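Local structure of RNA-dependent RNA Polymerase (Bombyx mori cytoplasmic polyhedrosis virus, 6TZ0) at residues F311-I315 with A334-T339. The protein transcribes and replicates the double-stranded RNA genome of the virus, synthesising plus strands and, after core assembly, the complementary minus strands. Numbering follows the deposited sequence.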
ATOM      1  N   PHE A 311       8.666  23.813  28.771  1.00 39.81           N
ATOM      2  CA  PHE A 311       9.314  23.208  27.616  1.00 39.81           C
ATOM      3  C   PHE A 311       9.949  24.267  26.723  1.00 39.81           C
ATOM      4  O   PHE A 311      11.029  24.048  26.161  1.00 39.81           O
ATOM      5  CB  PHE A 311       8.286  22.364  26.865  1.00 39.81           C
ATOM      6  CG  PHE A 311       8.831  21.658  25.671  1.00 39.81           C
ATOM      7  CD1 PHE A 311       9.784  20.670  25.818  1.00 39.81           C
ATOM      8  CD2 PHE A 311       8.338  21.932  24.408  1.00 39.81           C
ATOM      9  CE1 PHE A 311      10.281  20.009  24.723  1.00 39.81           C
ATOM     10  CE2 PHE A 311       8.824  21.265  23.313  1.00 39.81           C
ATOM     11  CZ  PHE A 311       9.801  20.305  23.471  1.00 39.81           C
ATOM     12  N   ASN A 312       9.311  25.435  26.610  1.00 40.37           N
ATOM     13  CA  ASN A 312       9.905  26.553  25.882  1.00 40.37           C
ATOM     14  C   ASN A 312      11.174  27.047  26.573  1.00 40.37           C
ATOM     15  O   ASN A 312      12.155  27.414  25.910  1.00 40.37           O
ATOM     16  CB  ASN A 312       8.886  27.687  25.766  1.00 40.37           C
ATOM     17  CG  ASN A 312       9.289  28.732  24.754  1.00 40.37           C
ATOM     18  OD1 ASN A 312      10.265  28.573  24.027  1.00 40.37           O
ATOM     19  ND2 ASN A 312       8.548  29.827  24.720  1.00 40.37           N
ATOM     20  N   GLU A 313      11.181  27.044  27.904  1.00 42.22           N
ATOM     21  CA  GLU A 313      12.363  27.477  28.634  1.00 42.22           C
ATOM     22  C   GLU A 313      13.481  26.451  28.510  1.00 42.22           C
ATOM     23  O   GLU A 313      14.662  26.814  28.457  1.00 42.22           O
ATOM     24  CB  GLU A 313      11.992  27.733  30.093  1.00 42.22           C
ATOM     25  CG  GLU A 313      13.079  28.377  30.933  1.00 42.22           C
ATOM     26  CD  GLU A 313      12.591  28.757  32.324  1.00 42.22           C
ATOM     27  OE1 GLU A 313      11.414  28.482  32.641  1.00 42.22           O
ATOM     28  OE2 GLU A 313      13.379  29.342  33.097  1.00 42.22           O
ATOM     29  N   TYR A 314      13.121  25.165  28.412  1.00 39.86           N
ATOM     30  CA  TYR A 314      14.115  24.134  28.123  1.00 39.86           C
ATOM     31  C   TYR A 314      14.714  24.305  26.729  1.00 39.86           C
ATOM     32  O   TYR A 314      15.917  24.098  26.535  1.00 39.86           O
ATOM     33  CB  TYR A 314      13.494  22.747  28.260  1.00 39.86           C
ATOM     34  CG  TYR A 314      14.469  21.618  28.019  1.00 39.86           C
ATOM     35  CD1 TYR A 314      15.414  21.277  28.973  1.00 39.86           C
ATOM     36  CD2 TYR A 314      14.445  20.898  26.835  1.00 39.86           C
ATOM     37  CE1 TYR A 314      16.303  20.252  28.758  1.00 39.86           C
ATOM     38  CE2 TYR A 314      15.333  19.875  26.608  1.00 39.86           C
ATOM     39  CZ  TYR A 314      16.259  19.556  27.574  1.00 39.86           C
ATOM     40  OH  TYR A 314      17.147  18.533  27.356  1.00 39.86           O
ATOM     41  N   ILE A 315      13.890  24.684  25.749  1.00 38.12           N
ATOM     42  CA  ILE A 315      14.399  24.908  24.396  1.00 38.12           C
ATOM     43  C   ILE A 315      15.320  26.126  24.352  1.00 38.12           C
ATOM     44  O   ILE A 315      16.362  26.096  23.691  1.00 38.12           O
ATOM     45  CB  ILE A 315      13.229  25.016  23.400  1.00 38.12           C
ATOM     46  CG1 ILE A 315      12.550  23.658  23.244  1.00 38.12           C
ATOM     47  CG2 ILE A 315      13.674  25.523  22.038  1.00 38.12           C
ATOM     48  CD1 ILE A 315      11.285  23.720  22.470  1.00 38.12           C
ATOM     49  N   ALA A 334      16.692  14.703  23.254  1.00 33.80           N
ATOM     50  CA  ALA A 334      15.847  14.939  24.421  1.00 33.80           C
ATOM     51  C   ALA A 334      14.495  15.526  24.026  1.00 33.80           C
ATOM     52  O   ALA A 334      13.461  15.088  24.530  1.00 33.80           O
ATOM     53  CB  ALA A 334      16.559  15.852  25.415  1.00 33.80           C
ATOM     54  N   CYS A 335      14.474  16.488  23.103  1.00 35.72           N
ATOM     55  CA  CYS A 335      13.193  17.042  22.666  1.00 35.72           C
ATOM     56  C   CYS A 335      12.387  16.062  21.815  1.00 35.72           C
ATOM     57  O   CYS A 335      11.153  16.144  21.790  1.00 35.72           O
ATOM     58  CB  CYS A 335      13.409  18.347  21.913  1.00 35.72           C
ATOM     59  SG  CYS A 335      13.964  19.682  22.973  1.00 35.72           S
ATOM     60  N   ARG A 336      13.054  15.136  21.117  1.00 36.20           N
ATOM     61  CA  ARG A 336      12.334  14.047  20.459  1.00 36.20           C
ATOM     62  C   ARG A 336      11.657  13.149  21.482  1.00 36.20           C
ATOM     63  O   ARG A 336      10.534  12.685  21.263  1.00 36.20           O
ATOM     64  CB  ARG A 336      13.275  13.213  19.579  1.00 36.20           C
ATOM     65  CG  ARG A 336      13.842  13.938  18.380  1.00 36.20           C
ATOM     66  CD  ARG A 336      12.728  14.357  17.490  1.00 36.20           C
ATOM     67  NE  ARG A 336      12.063  13.231  16.845  1.00 36.20           N
ATOM     68  CZ  ARG A 336      12.232  12.906  15.573  1.00 36.20           C
ATOM     69  NH1 ARG A 336      12.988  13.665  14.801  1.00 36.20           N
ATOM     70  NH2 ARG A 336      11.598  11.866  15.063  1.00 36.20           N
ATOM     71  N   ALA A 337      12.326  12.895  22.607  1.00 36.05           N
ATOM     72  CA  ALA A 337      11.690  12.135  23.678  1.00 36.05           C
ATOM     73  C   ALA A 337      10.601  12.938  24.378  1.00 36.05           C
ATOM     74  O   ALA A 337       9.672  12.357  24.944  1.00 36.05           O
ATOM     75  CB  ALA A 337      12.737  11.677  24.687  1.00 36.05           C
ATOM     76  N   MET A 338      10.700  14.266  24.362  1.00 36.98           N
ATOM     77  CA  MET A 338       9.717  15.094  25.051  1.00 36.98           C
ATOM     78  C   MET A 338       8.466  15.347  24.226  1.00 36.98           C
ATOM     79  O   MET A 338       7.407  15.609  24.801  1.00 36.98           O
ATOM     80  CB  MET A 338      10.330  16.432  25.451  1.00 36.98           C
ATOM     81  CG  MET A 338      11.311  16.327  26.588  1.00 36.98           C
ATOM     82  SD  MET A 338      12.117  17.874  27.005  1.00 36.98           S
ATOM     83  CE  MET A 338      13.270  17.284  28.231  1.00 36.98           C
ATOM     84  N   THR A 339       8.550  15.303  22.901  1.00 38.70           N
ATOM     85  CA  THR A 339       7.373  15.566  22.081  1.00 38.70           C
ATOM     86  C   THR A 339       6.710  14.309  21.533  1.00 38.70           C
ATOM     87  O   THR A 339       5.493  14.295  21.349  1.00 38.70           O
ATOM     88  CB  THR A 339       7.728  16.499  20.921  1.00 38.70           C
ATOM     89  OG1 THR A 339       8.849  15.972  20.208  1.00 38.70           O
ATOM     90  CG2 THR A 339       8.051  17.891  21.419  1.00 38.70           C
TER
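Cys335 O, on the helix that faces Phe311 and Tyr314, is gripped twice by Thr339: by its backbone N and, at 2.8 Å, by its OG1. The hydroxyl donor lies 21° out of the carbonyl plane. With OG1 turned back to this oxygen (chi1 53°), the methyl CG2 is directed across the interface, 3.6 Å from Phe311 CZ. Two sulfurs fill the middle of the contact. Met338 SD lies at the edge of the Phe311 ring, near its plane and 3.6 Å from CE1, a Met-aromatic contact. The Met338 chain, extended beyond CG, crosses the Tyr314 side chain at about a right angle and sets CE over one face of the phenol, offset toward its rim, in a CH-pi contact 3.9 Å from the centroid. Cys335 SG meets the same phenol at its edge, 3.9 Å from Tyr314 CE2, and approaches Phe311 obliquely; Ile315 CG1 lies at the margin of this sulfur, 4.2 Å from Cys335 SG. An anti CG on both Phe311 and Tyr314 extends their rings into the interface. Tyr314 OH packs against Ala334 CB and is hydrogen-bonded to the Glu226 carboxylate of helix 224-237; the Phe311 ring stacks with His233 of that helix. The axes of 311-315 and 334-339 lie 11.9 Å apart, 168° between their directions; helices 309-320 and 325-339, consecutive in the chain, thus form a buried antiparallel helical hairpin, packed through sulfur and aromatic side chains.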